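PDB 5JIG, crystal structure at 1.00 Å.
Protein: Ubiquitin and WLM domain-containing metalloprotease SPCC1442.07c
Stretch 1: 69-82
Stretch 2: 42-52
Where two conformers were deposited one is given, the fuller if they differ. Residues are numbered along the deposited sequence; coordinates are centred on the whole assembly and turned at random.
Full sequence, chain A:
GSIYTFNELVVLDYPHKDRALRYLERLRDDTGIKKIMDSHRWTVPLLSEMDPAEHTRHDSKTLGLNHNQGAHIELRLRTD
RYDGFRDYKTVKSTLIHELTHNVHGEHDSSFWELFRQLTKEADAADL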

# COMPACT_ATOMS: atom_id res chain seq x y z
N GLN A 69 1.54 6.06 11.97
CA GLN A 69 1.93 7.02 10.92
C GLN A 69 3.05 6.47 10.07
O GLN A 69 4.06 7.12 9.81
CB GLN A 69 2.32 8.39 11.49
CG GLN A 69 1.17 9.08 12.16
CD GLN A 69 1.48 10.37 12.81
OE1 GLN A 69 0.74 11.28 12.58
NE2 GLN A 69 2.35 10.42 13.75
N GLY A 70 2.81 5.26 9.60
CA GLY A 70 3.70 4.69 8.64
C GLY A 70 4.82 3.82 9.18
O GLY A 70 5.70 3.47 8.45
N ALA A 71 4.76 3.44 10.46
CA ALA A 71 5.69 2.44 10.95
C ALA A 71 5.41 1.09 10.29
O ALA A 71 6.33 0.31 10.06
CB ALA A 71 5.53 2.27 12.45
N HIS A 72 4.17 0.82 9.99
CA HIS A 72 3.73 -0.47 9.45
C HIS A 72 2.39 -0.26 8.75
O HIS A 72 1.47 0.24 9.37
CB HIS A 72 3.61 -1.47 10.61
CG HIS A 72 3.16 -2.84 10.22
ND1 HIS A 72 2.78 -3.79 11.14
CD2 HIS A 72 3.06 -3.49 9.02
CE1 HIS A 72 2.50 -4.92 10.50
NE2 HIS A 72 2.67 -4.78 9.21
N ILE A 73 2.34 -0.64 7.47
CA ILE A 73 1.08 -0.64 6.73
C ILE A 73 0.72 -2.10 6.43
O ILE A 73 1.60 -2.90 6.08
CB ILE A 73 1.19 0.22 5.45
CG1 ILE A 73 1.26 1.68 5.86
CG2 ILE A 73 0.04 -0.06 4.49
CD1 ILE A 73 1.54 2.66 4.72
N GLU A 74 -0.56 -2.42 6.59
CA GLU A 74 -1.08 -3.74 6.27
C GLU A 74 -2.15 -3.60 5.18
O GLU A 74 -2.88 -2.60 5.13
CB GLU A 74 -1.69 -4.48 7.43
CG GLU A 74 -0.88 -4.44 8.70
CD GLU A 74 -1.34 -5.42 9.73
OE1 GLU A 74 -1.85 -6.50 9.36
OE2 GLU A 74 -1.18 -5.09 10.94
N LEU A 75 -2.23 -4.61 4.31
CA LEU A 75 -3.20 -4.62 3.21
C LEU A 75 -3.84 -5.99 3.15
O LEU A 75 -3.16 -7.02 3.11
CB LEU A 75 -2.51 -4.40 1.86
CG LEU A 75 -1.80 -3.06 1.70
CD1 LEU A 75 -1.00 -3.11 0.43
CD2 LEU A 75 -2.75 -1.87 1.72
N ARG A 76 -5.19 -6.04 3.06
CA ARG A 76 -5.87 -7.29 2.83
C ARG A 76 -5.70 -7.63 1.35
O ARG A 76 -6.13 -6.85 0.48
CB ARG A 76 -7.33 -7.23 3.25
CG ARG A 76 -8.02 -8.56 3.13
CD ARG A 76 -9.50 -8.48 3.05
NE ARG A 76 -10.04 -7.83 4.22
CZ ARG A 76 -10.81 -8.36 5.14
NH1 ARG A 76 -11.08 -7.61 6.18
NH2 ARG A 76 -11.37 -9.57 4.96
N LEU A 77 -4.99 -8.71 1.05
CA LEU A 77 -4.75 -9.12 -0.33
C LEU A 77 -5.78 -10.14 -0.79
O LEU A 77 -5.99 -10.26 -2.01
CB LEU A 77 -3.37 -9.72 -0.45
CG LEU A 77 -2.22 -8.80 -0.06
CD1 LEU A 77 -0.90 -9.58 -0.21
CD2 LEU A 77 -2.19 -7.51 -0.88
N ARG A 78 -6.34 -10.91 0.14
CA ARG A 78 -7.09 -12.11 -0.17
C ARG A 78 -8.56 -11.91 -0.03
O ARG A 78 -9.04 -11.08 0.77
CB ARG A 78 -6.64 -13.26 0.75
CG ARG A 78 -5.23 -13.73 0.49
CD ARG A 78 -4.79 -14.76 1.50
NE ARG A 78 -3.43 -15.19 1.33
CZ ARG A 78 -3.03 -16.29 0.67
NH1 ARG A 78 -1.76 -16.59 0.58
NH2 ARG A 78 -3.95 -17.08 0.10
N THR A 79 -9.32 -12.64 -0.83
CA THR A 79 -10.77 -12.74 -0.71
C THR A 79 -11.24 -14.03 -0.05
O THR A 79 -12.44 -14.17 0.22
CB THR A 79 -11.45 -12.66 -2.11
OG1 THR A 79 -10.93 -13.73 -2.89
CG2 THR A 79 -11.14 -11.37 -2.82
N ASP A 80 -10.38 -14.97 0.16
CA ASP A 80 -10.64 -16.26 0.85
C ASP A 80 -9.33 -16.77 1.38
O ASP A 80 -8.32 -16.07 1.31
CB ASP A 80 -11.37 -17.26 -0.12
CG ASP A 80 -10.56 -17.59 -1.33
OD1 ASP A 80 -11.18 -17.58 -2.44
OD2 ASP A 80 -9.36 -17.87 -1.23
N ARG A 81 -9.28 -17.97 1.92
CA ARG A 81 -8.10 -18.52 2.56
C ARG A 81 -7.43 -19.56 1.75
O ARG A 81 -6.64 -20.38 2.30
CB ARG A 81 -8.43 -18.98 3.99
CG ARG A 81 -8.57 -17.84 4.93
CD ARG A 81 -9.20 -18.21 6.21
NE ARG A 81 -10.60 -18.51 5.92
CZ ARG A 81 -11.52 -18.86 6.79
NH1 ARG A 81 -12.77 -19.08 6.37
NH2 ARG A 81 -11.22 -19.05 8.07
N TYR A 82 -7.61 -19.55 0.43
CA TYR A 82 -6.95 -20.51 -0.43
C TYR A 82 -6.21 -19.79 -1.54
O TYR A 82 -5.01 -19.55 -1.42
CB TYR A 82 -7.92 -21.61 -0.89
CG TYR A 82 -7.24 -22.74 -1.61
CD1 TYR A 82 -6.41 -23.64 -0.93
CD2 TYR A 82 -7.39 -22.92 -2.96
CE1 TYR A 82 -5.77 -24.67 -1.62
CE2 TYR A 82 -6.75 -23.92 -3.64
CZ TYR A 82 -5.91 -24.79 -2.98
OH TYR A 82 -5.24 -25.82 -3.59
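Stretch 2, residues 42-52: WTVPLLSEMDP

Residues 42-52 of the SPCC1442.07c metalloprotease domain run alongside residues 69-82 as a parallel β-strand neighbour. The two strand axes, 46-50 and 72-76, approach to 4.1 Å with an angle of 35° between their N-to-C directions (signed crossing angle -35°), and the two stretches together bury 972 Å². Before the paired segment, the chain of stretch 2 turns a corner at Pro45, whose phi/psi of -60/-36° interrupts the extended conformation; from Leu46 onward the backbone is extended.

The register sets Ile73 beside Leu47, Glu74 beside Ser48 and Leu75 beside Glu49. Stretch 2 brackets Ile73 with two hydrogen bonds, Ile73 N to Leu46 O (3.0 Å) and Ser48 N to Ile73 O (2.9 Å), then does the same for Leu75, with Leu75 N to Ser48 O (2.9 Å) and Met50 N to Leu75 O (2.8 Å, nearly linear at 178°). CA-H...O contacts fill in between, among them Glu74 CA to Ser48 O at 3.2 Å. Ahead of the ladder, Gly70 has phi/psi of 94/12°, where a CB would be jammed against the preceding carbonyl; its O lies 3.3 Å from Pro45 CD.

Ile73, Leu75, Leu47 and Glu49 share one face. Leu47, with chi1 t and chi2 p, brings its end nearer stretch 1, so that CD1 lies 3.8 Å from Ile73 CG2 and 3.9 Å from Leu75 CD1. Ile73, m then t, reaches Val44 with CD1 4.2 Å from CG2. Glu49 is almost fully extended, with chi1 and chi2 both t, which carries its carboxylate beyond the hydrophobic cluster: CG packs 4.0 Å from Leu77 CD1, while OE1 forms a salt bridge with Arg78 NE at 2.8 Å, near the edge of the guanidinium plane. Arg78 meets it with chi1 m and chi2 and chi3 t. Water 2 joins Arg78 NH1 (2.8 Å) to Glu49 OE2 (2.7 Å), a second link between the same two groups; water 1 connects Glu49 OE1 (2.8 Å), Met50 O (2.9 Å) and Leu77 N (3.0 Å).

The other face carries His72, Glu74, Leu46 and Ser48. With chi1 t, the imidazole of His72 comes nearer stretch 2 than its CB direction suggests. Its NE2 and Ser48 OG share a hydrogen bond of 2.7 Å near the ring plane; Ser48 is m in the conformer given here. Leu46, t then p, sets CD2 over one ring face, 3.4 Å from the His72 centroid and 9° off the normal, a CH-pi contact. Glu74, m then t, has OE1 3.7 Å from Met50 CA; water 3 joins that oxygen (2.8 Å) to Glu49 O (2.7 Å). Met50 is t throughout, and its end leads away from stretch 1, although its CB stays 4.0 Å from Glu74 CB.

Past the ladder, Pro52 packs its CB 4.1 Å from Arg78 CB and its CG 4.1 Å from Arg81 CG.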

# COMPACT_ATOMS: atom_id res chain seq x y z
N TRP A 42 8.41 9.41 2.03
CA TRP A 42 7.94 8.37 2.96
C TRP A 42 8.77 7.14 2.86
O TRP A 42 8.95 6.55 1.79
CB TRP A 42 6.50 8.02 2.62
CG TRP A 42 5.52 9.07 2.96
CD1 TRP A 42 5.61 9.96 3.96
CD2 TRP A 42 4.31 9.34 2.29
NE1 TRP A 42 4.49 10.79 3.97
CE2 TRP A 42 3.68 10.40 2.95
CE3 TRP A 42 3.68 8.80 1.15
CZ2 TRP A 42 2.45 10.94 2.51
CZ3 TRP A 42 2.49 9.35 0.73
CH2 TRP A 42 1.87 10.34 1.44
N THR A 43 9.30 6.72 4.05
CA THR A 43 9.90 5.42 4.25
C THR A 43 9.03 4.66 5.21
O THR A 43 8.69 5.16 6.29
CB THR A 43 11.30 5.54 4.83
OG1 THR A 43 12.16 6.31 3.97
CG2 THR A 43 11.86 4.18 5.15
N VAL A 44 8.57 3.49 4.81
CA VAL A 44 7.69 2.65 5.64
C VAL A 44 8.47 1.38 5.97
O VAL A 44 8.80 0.58 5.09
CB VAL A 44 6.38 2.35 4.89
CG1 VAL A 44 5.54 1.34 5.65
CG2 VAL A 44 5.61 3.64 4.66
N PRO A 45 8.77 1.16 7.25
CA PRO A 45 9.61 0.00 7.57
C PRO A 45 9.04 -1.35 7.17
O PRO A 45 9.79 -2.25 6.78
CB PRO A 45 9.78 0.11 9.10
CG PRO A 45 9.78 1.59 9.34
CD PRO A 45 8.74 2.13 8.37
N LEU A 46 7.72 -1.51 7.29
CA LEU A 46 7.12 -2.80 7.08
C LEU A 46 5.82 -2.68 6.32
O LEU A 46 4.95 -1.84 6.68
CB LEU A 46 6.83 -3.45 8.45
CG LEU A 46 6.24 -4.87 8.47
CD1 LEU A 46 7.09 -5.86 7.73
CD2 LEU A 46 6.00 -5.31 9.91
N LEU A 47 5.64 -3.50 5.29
CA LEU A 47 4.38 -3.65 4.56
C LEU A 47 4.01 -5.11 4.70
O LEU A 47 4.78 -6.02 4.30
CB LEU A 47 4.55 -3.30 3.09
CG LEU A 47 3.33 -3.47 2.20
CD1 LEU A 47 2.20 -2.53 2.65
CD2 LEU A 47 3.68 -3.22 0.75
N SER A 48 2.85 -5.41 5.29
CA SER A 48 2.41 -6.77 5.55
C SER A 48 1.05 -7.04 4.92
O SER A 48 0.23 -6.15 4.72
CB SER A 48 2.24 -7.07 7.02
OG SER A 48 3.47 -6.92 7.78
N GLU A 49 0.83 -8.32 4.70
CA GLU A 49 -0.51 -8.82 4.38
C GLU A 49 -1.34 -8.89 5.62
O GLU A 49 -0.94 -9.46 6.64
CB GLU A 49 -0.34 -10.24 3.82
CG GLU A 49 -1.66 -10.86 3.46
CD GLU A 49 -1.56 -12.29 2.94
OE1 GLU A 49 -2.57 -12.76 2.40
OE2 GLU A 49 -0.46 -12.88 3.09
N MET A 50 -2.53 -8.29 5.55
CA MET A 50 -3.50 -8.26 6.57
C MET A 50 -4.26 -9.60 6.56
O MET A 50 -4.60 -10.15 5.51
CB MET A 50 -4.49 -7.13 6.33
CG MET A 50 -5.42 -6.72 7.39
SD MET A 50 -6.31 -5.22 6.84
CE MET A 50 -7.53 -5.14 8.17
N ASP A 51 -4.57 -10.11 7.74
CA ASP A 51 -5.28 -11.39 7.83
C ASP A 51 -6.63 -11.23 7.12
O ASP A 51 -7.35 -10.25 7.36
CB ASP A 51 -5.31 -11.82 9.25
CG ASP A 51 -5.84 -13.31 9.43
OD1 ASP A 51 -6.26 -13.60 10.54
OD2 ASP A 51 -5.90 -14.15 8.56
N PRO A 52 -7.05 -12.22 6.28
CA PRO A 52 -8.39 -12.09 5.69
C PRO A 52 -9.48 -12.54 6.67
O PRO A 52 -9.17 -13.31 7.65
CB PRO A 52 -8.34 -13.03 4.51
CG PRO A 52 -7.28 -13.99 4.79
CD PRO A 52 -6.25 -13.22 5.59
O HOH W 1 -4.80 -11.12 2.78
O HOH W 2 0.04 -15.38 2.28
O HOH W 3 -0.38 -8.83 9.22
O HOH W 4 -3.73 -8.38 10.13